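Local coordinates for bartonella effector protein (Bep) substrate of VirB T4SS (Bartonella clarridgeiae, PDB 4XI8) that carries a Fic domain of the AMP-transferase family and may transfer AMP from ATP to threonine or tyrosine hydroxyls of target proteins, at residues R37-L42 and L70-M74; V131-I136 and M199-F203. All coordinates share one frame; numbering follows the deposited sequence.

Contact 1: R37-L42 and L70-M74; sequences RCAYDL and LYEKM
Arg37 and Cys38 meet Met74 where the end of helix 60-71 and the turn after it pack on one side of helix 32-51. Arg37 contributes mainly backbone, while at Cys38 the Met74 sulfur packs against the root of the side chain, with SD 3.6 Å from Cys38 CA and close to CB as well. With SG anti to the backbone N (chi1 -176°), the cysteine sulfur is carried to the Met74 chain, SG to CG 4.0 Å, and to the rim of the Tyr71 ring, near its plane and 4.4 Å from CE1.

One helical turn on, Asp41 projects at Lys73 and crosses it at about a right angle. What touches is the aliphatic root of the lysine, Lys73 CB lying 4.0 Å from Asp41 OD2, whereas NZ remains 4.7 Å from that oxygen. Leu42 then closes the row: its CD1 packs on Leu70 CB at 3.7 Å and lies over one face of the Tyr71 ring as a CH-pi contact, 27° off the ring normal. This apolar end continues onto Tyr150 and Val151 of helix 148-162, the helix after the Fic signature loop.

Across this seam the adhesion is sulfur and hydrocarbon packing. The charged groups meet through the Tyr27 hydroxyl, which hydrogen-bonds Asp41 OD2 and, weakly, Lys73 NZ; OD2 also forms a long ion pair with Arg37 NE of its own helix (3.8 Å), and the carboxylate probably offsets repulsion between that arginine and the lysine.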
loop_
_atom_site.group_PDB
_atom_site.type_symbol
_atom_site.label_atom_id
_atom_site.label_comp_id
_atom_site.label_asym_id
_atom_site.label_seq_id
_atom_site.Cartn_x
_atom_site.Cartn_y
_atom_site.Cartn_z
ATOM N N ARG A 37 6.678 19.154 -8.909
ATOM C CA ARG A 37 7.095 19.314 -10.298
ATOM C C ARG A 37 8.064 18.218 -10.720
ATOM O O ARG A 37 8.027 17.750 -11.859
ATOM C CB ARG A 37 7.729 20.686 -10.523
ATOM C CG ARG A 37 8.003 20.988 -11.990
ATOM C CD ARG A 37 6.719 21.053 -12.802
ATOM N NE ARG A 37 6.937 21.636 -14.122
ATOM C CZ ARG A 37 6.781 22.925 -14.407
ATOM N NH1 ARG A 37 6.399 23.773 -13.461
ATOM N NH2 ARG A 37 7.003 23.366 -15.638
ATOM N N CYS A 38 8.932 17.814 -9.800
ATOM C CA CYS A 38 9.899 16.765 -10.088
ATOM C C CYS A 38 9.200 15.436 -10.330
ATOM O O CYS A 38 9.535 14.715 -11.268
ATOM C CB CYS A 38 10.906 16.627 -8.947
ATOM S SG CYS A 38 12.212 15.419 -9.263
ATOM N N ALA A 39 8.222 15.119 -9.488
ATOM C CA ALA A 39 7.489 13.867 -9.611
ATOM C C ALA A 39 6.645 13.852 -10.881
ATOM O O ALA A 39 6.488 12.813 -11.522
ATOM C CB ALA A 39 6.613 13.644 -8.389
ATOM N N TYR A 40 6.112 15.015 -11.242
ATOM C CA TYR A 40 5.279 15.145 -12.432
ATOM C C TYR A 40 6.101 14.962 -13.704
ATOM O O TYR A 40 5.691 14.253 -14.622
ATOM C CB TYR A 40 4.570 16.501 -12.449
ATOM C CG TYR A 40 3.720 16.727 -13.680
ATOM C CD1 TYR A 40 2.472 16.129 -13.802
ATOM C CD2 TYR A 40 4.161 17.539 -14.716
ATOM C CE1 TYR A 40 1.689 16.329 -14.923
ATOM C CE2 TYR A 40 3.384 17.747 -15.842
ATOM C CZ TYR A 40 2.150 17.139 -15.939
ATOM O OH TYR A 40 1.372 17.342 -17.056
ATOM N N ASP A 41 7.263 15.609 -13.752
ATOM C CA ASP A 41 8.145 15.506 -14.909
ATOM C C ASP A 41 8.763 14.117 -15.003
ATOM O O ASP A 41 9.019 13.614 -16.098
ATOM C CB ASP A 41 9.252 16.561 -14.839
ATOM C CG ASP A 41 8.750 17.959 -15.140
ATOM O OD1 ASP A 41 7.615 18.090 -15.642
ATOM O OD2 ASP A 41 9.496 18.927 -14.879
ATOM N N LEU A 42 9.001 13.505 -13.848
ATOM C CA LEU A 42 9.564 12.164 -13.791
ATOM C C LEU A 42 8.584 11.126 -14.330
ATOM O O LEU A 42 8.976 10.193 -15.029
ATOM C CB LEU A 42 9.960 11.817 -12.355
ATOM C CG LEU A 42 10.791 10.555 -12.134
ATOM C CD1 LEU A 42 12.144 10.681 -12.810
ATOM C CD2 LEU A 42 10.954 10.303 -10.650
ATOM N N LEU A 70 15.002 11.282 -17.785
ATOM C CA LEU A 70 14.199 11.419 -16.576
ATOM C C LEU A 70 14.310 12.808 -15.948
ATOM O O LEU A 70 13.331 13.330 -15.418
ATOM C CB LEU A 70 14.599 10.359 -15.545
ATOM C CG LEU A 70 14.165 8.915 -15.816
ATOM C CD1 LEU A 70 14.576 8.011 -14.667
ATOM C CD2 LEU A 70 12.665 8.834 -16.052
ATOM N N TYR A 71 15.499 13.401 -15.998
ATOM C CA TYR A 71 15.745 14.643 -15.270
ATOM C C TYR A 71 16.227 15.813 -16.131
ATOM O O TYR A 71 16.731 16.797 -15.593
ATOM C CB TYR A 71 16.765 14.397 -14.152
ATOM C CG TYR A 71 16.348 13.349 -13.143
ATOM C CD1 TYR A 71 15.507 13.671 -12.085
ATOM C CD2 TYR A 71 16.804 12.040 -13.242
ATOM C CE1 TYR A 71 15.123 12.717 -11.160
ATOM C CE2 TYR A 71 16.426 11.080 -12.320
ATOM C CZ TYR A 71 15.587 11.425 -11.282
ATOM O OH TYR A 71 15.208 10.472 -10.362
ATOM N N GLU A 72 16.074 15.726 -17.450
ATOM C CA GLU A 72 16.570 16.796 -18.318
ATOM C C GLU A 72 15.746 18.071 -18.185
ATOM O O GLU A 72 16.249 19.168 -18.418
ATOM C CB GLU A 72 16.604 16.344 -19.782
ATOM C CG GLU A 72 15.248 16.177 -20.440
ATOM C CD GLU A 72 15.361 15.664 -21.863
ATOM O OE1 GLU A 72 14.326 15.268 -22.439
ATOM O OE2 GLU A 72 16.487 15.658 -22.404
ATOM N N LYS A 73 14.483 17.923 -17.808
ATOM C CA LYS A 73 13.605 19.068 -17.605
ATOM C C LYS A 73 13.767 19.601 -16.191
ATOM O O LYS A 73 13.294 20.689 -15.865
ATOM C CB LYS A 73 12.145 18.693 -17.867
ATOM C CG LYS A 73 11.708 18.864 -19.312
ATOM C CD LYS A 73 10.220 18.603 -19.469
ATOM C CE LYS A 73 9.496 19.836 -19.986
ATOM N NZ LYS A 73 9.677 21.004 -19.079
ATOM N N MET A 74 14.457 18.830 -15.358
ATOM C CA MET A 74 14.586 19.147 -13.943
ATOM C C MET A 74 15.961 19.707 -13.589
ATOM O O MET A 74 16.067 20.775 -12.984
ATOM C CB MET A 74 14.315 17.887 -13.118
ATOM C CG MET A 74 13.979 18.128 -11.666
ATOM S SD MET A 74 12.373 18.915 -11.471
ATOM C CE MET A 74 12.866 20.440 -10.692
#

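Contact 2: V131-I136 and M199-F203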
loop_
_atom_site.group_PDB
_atom_site.type_symbol
_atom_site.label_atom_id
_atom_site.label_comp_id
_atom_site.label_asym_id
_atom_site.label_seq_id
_atom_site.Cartn_x
_atom_site.Cartn_y
_atom_site.Cartn_z
ATOM N N VAL A 131 22.657 -10.553 -12.682
ATOM C CA VAL A 131 22.018 -9.273 -12.416
ATOM C C VAL A 131 22.359 -8.777 -11.014
ATOM O O VAL A 131 22.624 -7.590 -10.813
ATOM C CB VAL A 131 20.484 -9.372 -12.576
ATOM C CG1 VAL A 131 19.797 -8.126 -12.037
ATOM C CG2 VAL A 131 20.127 -9.589 -14.033
ATOM N N SER A 132 22.369 -9.694 -10.051
ATOM C CA SER A 132 22.649 -9.346 -8.661
ATOM C C SER A 132 24.035 -8.730 -8.488
ATOM O O SER A 132 24.202 -7.766 -7.747
ATOM C CB SER A 132 22.520 -10.580 -7.765
ATOM O OG SER A 132 21.266 -11.213 -7.945
ATOM N N THR A 133 25.020 -9.283 -9.187
ATOM C CA THR A 133 26.392 -8.793 -9.096
ATOM C C THR A 133 26.529 -7.377 -9.644
ATOM O O THR A 133 27.131 -6.511 -9.008
ATOM C CB THR A 133 27.366 -9.721 -9.845
ATOM O OG1 THR A 133 27.313 -11.032 -9.272
ATOM C CG2 THR A 133 28.788 -9.190 -9.752
ATOM N N VAL A 134 25.962 -7.145 -10.824
ATOM C CA VAL A 134 26.029 -5.835 -11.458
ATOM C C VAL A 134 25.225 -4.804 -10.670
ATOM O O VAL A 134 25.625 -3.644 -10.561
ATOM C CB VAL A 134 25.517 -5.893 -12.912
ATOM C CG1 VAL A 134 25.648 -4.535 -13.582
ATOM C CG2 VAL A 134 26.280 -6.948 -13.696
ATOM N N PHE A 135 24.096 -5.233 -10.113
ATOM C CA PHE A 135 23.245 -4.346 -9.328
ATOM C C PHE A 135 23.974 -3.864 -8.075
ATOM O O PHE A 135 23.927 -2.681 -7.734
ATOM C CB PHE A 135 21.942 -5.049 -8.944
ATOM C CG PHE A 135 20.935 -4.146 -8.289
ATOM C CD1 PHE A 135 20.148 -3.299 -9.052
ATOM C CD2 PHE A 135 20.773 -4.146 -6.915
ATOM C CE1 PHE A 135 19.220 -2.467 -8.457
ATOM C CE2 PHE A 135 19.847 -3.314 -6.313
ATOM C CZ PHE A 135 19.069 -2.476 -7.085
ATOM N N ILE A 136 24.652 -4.786 -7.399
ATOM C CA ILE A 136 25.416 -4.456 -6.201
ATOM C C ILE A 136 26.572 -3.523 -6.543
ATOM O O ILE A 136 26.825 -2.547 -5.834
ATOM C CB ILE A 136 25.962 -5.724 -5.514
ATOM C CG1 ILE A 136 24.810 -6.573 -4.972
ATOM C CG2 ILE A 136 26.905 -5.359 -4.380
ATOM C CD1 ILE A 136 25.243 -7.923 -4.447
ATOM N N MET A 199 20.697 -10.662 -1.624
ATOM C CA MET A 199 20.449 -10.124 -2.957
ATOM C C MET A 199 19.966 -11.204 -3.916
ATOM O O MET A 199 19.075 -10.967 -4.732
ATOM C CB MET A 199 21.707 -9.458 -3.513
ATOM C CG MET A 199 21.725 -7.954 -3.332
ATOM S SD MET A 199 20.357 -7.167 -4.204
ATOM C CE MET A 199 20.522 -5.485 -3.622
ATOM N N LEU A 200 20.565 -12.387 -3.819
ATOM C CA LEU A 200 20.152 -13.524 -4.634
ATOM C C LEU A 200 18.707 -13.905 -4.335
ATOM O O LEU A 200 17.928 -14.181 -5.246
ATOM C CB LEU A 200 21.076 -14.720 -4.397
ATOM C CG LEU A 200 22.522 -14.565 -4.872
ATOM C CD1 LEU A 200 23.347 -15.783 -4.486
ATOM C CD2 LEU A 200 22.573 -14.333 -6.376
ATOM N N HIS A 201 18.360 -13.916 -3.052
ATOM C CA HIS A 201 16.999 -14.216 -2.620
ATOM C C HIS A 201 15.994 -13.198 -3.150
ATOM O O HIS A 201 14.867 -13.550 -3.497
ATOM C CB HIS A 201 16.923 -14.268 -1.093
ATOM C CG HIS A 201 17.612 -15.451 -0.492
ATOM N ND1 HIS A 201 17.727 -15.635 0.869
ATOM C CD2 HIS A 201 18.222 -16.517 -1.068
ATOM C CE1 HIS A 201 18.378 -16.760 1.106
ATOM N NE2 HIS A 201 18.689 -17.312 -0.050
ATOM N N LEU A 202 16.410 -11.937 -3.205
ATOM C CA LEU A 202 15.543 -10.867 -3.685
ATOM C C LEU A 202 15.171 -11.080 -5.147
ATOM O O LEU A 202 13.996 -11.200 -5.486
ATOM C CB LEU A 202 16.222 -9.506 -3.496
ATOM C CG LEU A 202 15.390 -8.227 -3.647
ATOM C CD1 LEU A 202 15.961 -7.129 -2.767
ATOM C CD2 LEU A 202 15.331 -7.758 -5.095
ATOM N N PHE A 203 16.184 -11.145 -6.005
ATOM C CA PHE A 203 15.975 -11.284 -7.442
ATOM C C PHE A 203 15.310 -12.608 -7.812
ATOM O O PHE A 203 14.631 -12.702 -8.835
ATOM C CB PHE A 203 17.303 -11.128 -8.184
ATOM C CG PHE A 203 17.739 -9.699 -8.334
ATOM C CD1 PHE A 203 17.085 -8.851 -9.214
ATOM C CD2 PHE A 203 18.792 -9.199 -7.587
ATOM C CE1 PHE A 203 17.478 -7.533 -9.351
ATOM C CE2 PHE A 203 19.191 -7.882 -7.721
ATOM C CZ PHE A 203 18.533 -7.048 -8.603
#
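Phe135 and Phe203 form the centre of this contact as a T-shaped pair, the edge of Phe203 directed at the face of Phe135, with centroids 5.5 Å apart and planes at 79°. Phe203 CZ makes the approach, 3.8 Å from Phe135 CG. Over one face of the Phe203 ring lies Val131 CG1, which stands 3.9 Å from the centroid in a CH-pi contact; that methyl is placed there by being anti to the backbone N (chi1 169°). Ser132, whose CA is the one nearest Met199, brings its OG to 3.2 Å from Phe203 CD2 and also touches Leu200. Met199 approaches Phe135 at the ring edge with its terminal methyl, CE to CE2 3.5 Å, and its sulfur, set obliquely to the ring, completes a Met-aromatic contact. The Ile136 and Met199 chains run antiparallel alongside each other, Ile136 CD1 3.7 Å from Met199 CG.

The backbones behind these groups are helices 124-140 and 197-206, whose segments cross at 117° with axes 9.8 Å apart. In the mainly helical Fic fold, helix 124-140 corresponds to the first of the two helices that flank the signature loop; helix 148-162, after that loop, is the second.

Farther out, Ile128 O of the same helix accepts a hydrogen bond from Ser132 OG, which lets a buried hydroxyl sit among apolar groups. Phe156 of helix 148-162 adds a second edge-to-face partner for Phe135, and Met177 of helix 174-183 packs against both Phe135 and Met199.

In the fold
From the N terminus the chain runs through helix 32-51 and returns along helix 60-71, whose terminal turn closes contact 1 over an intervening stretch of 27 residues. Only then does it reach helix 124-140, so contact 2 follows in series, neither nested nor crossed with the first; its loop is longer, 62 residues, and encloses helices 148-162 and 174-183. The centres lie 28 Å apart, on opposite sides of the chain's centre. Helix 148-162 bridges the gap, touching contact 1 through Tyr150 and Val151 and contact 2 through Phe156. Contact 1 joins helices 32-51 and 60-71, contact 2 helices 124-140 and 197-206. Across the assembly, His201 stacks on Tyr40 of a neighbouring subunit and packs on its Arg37.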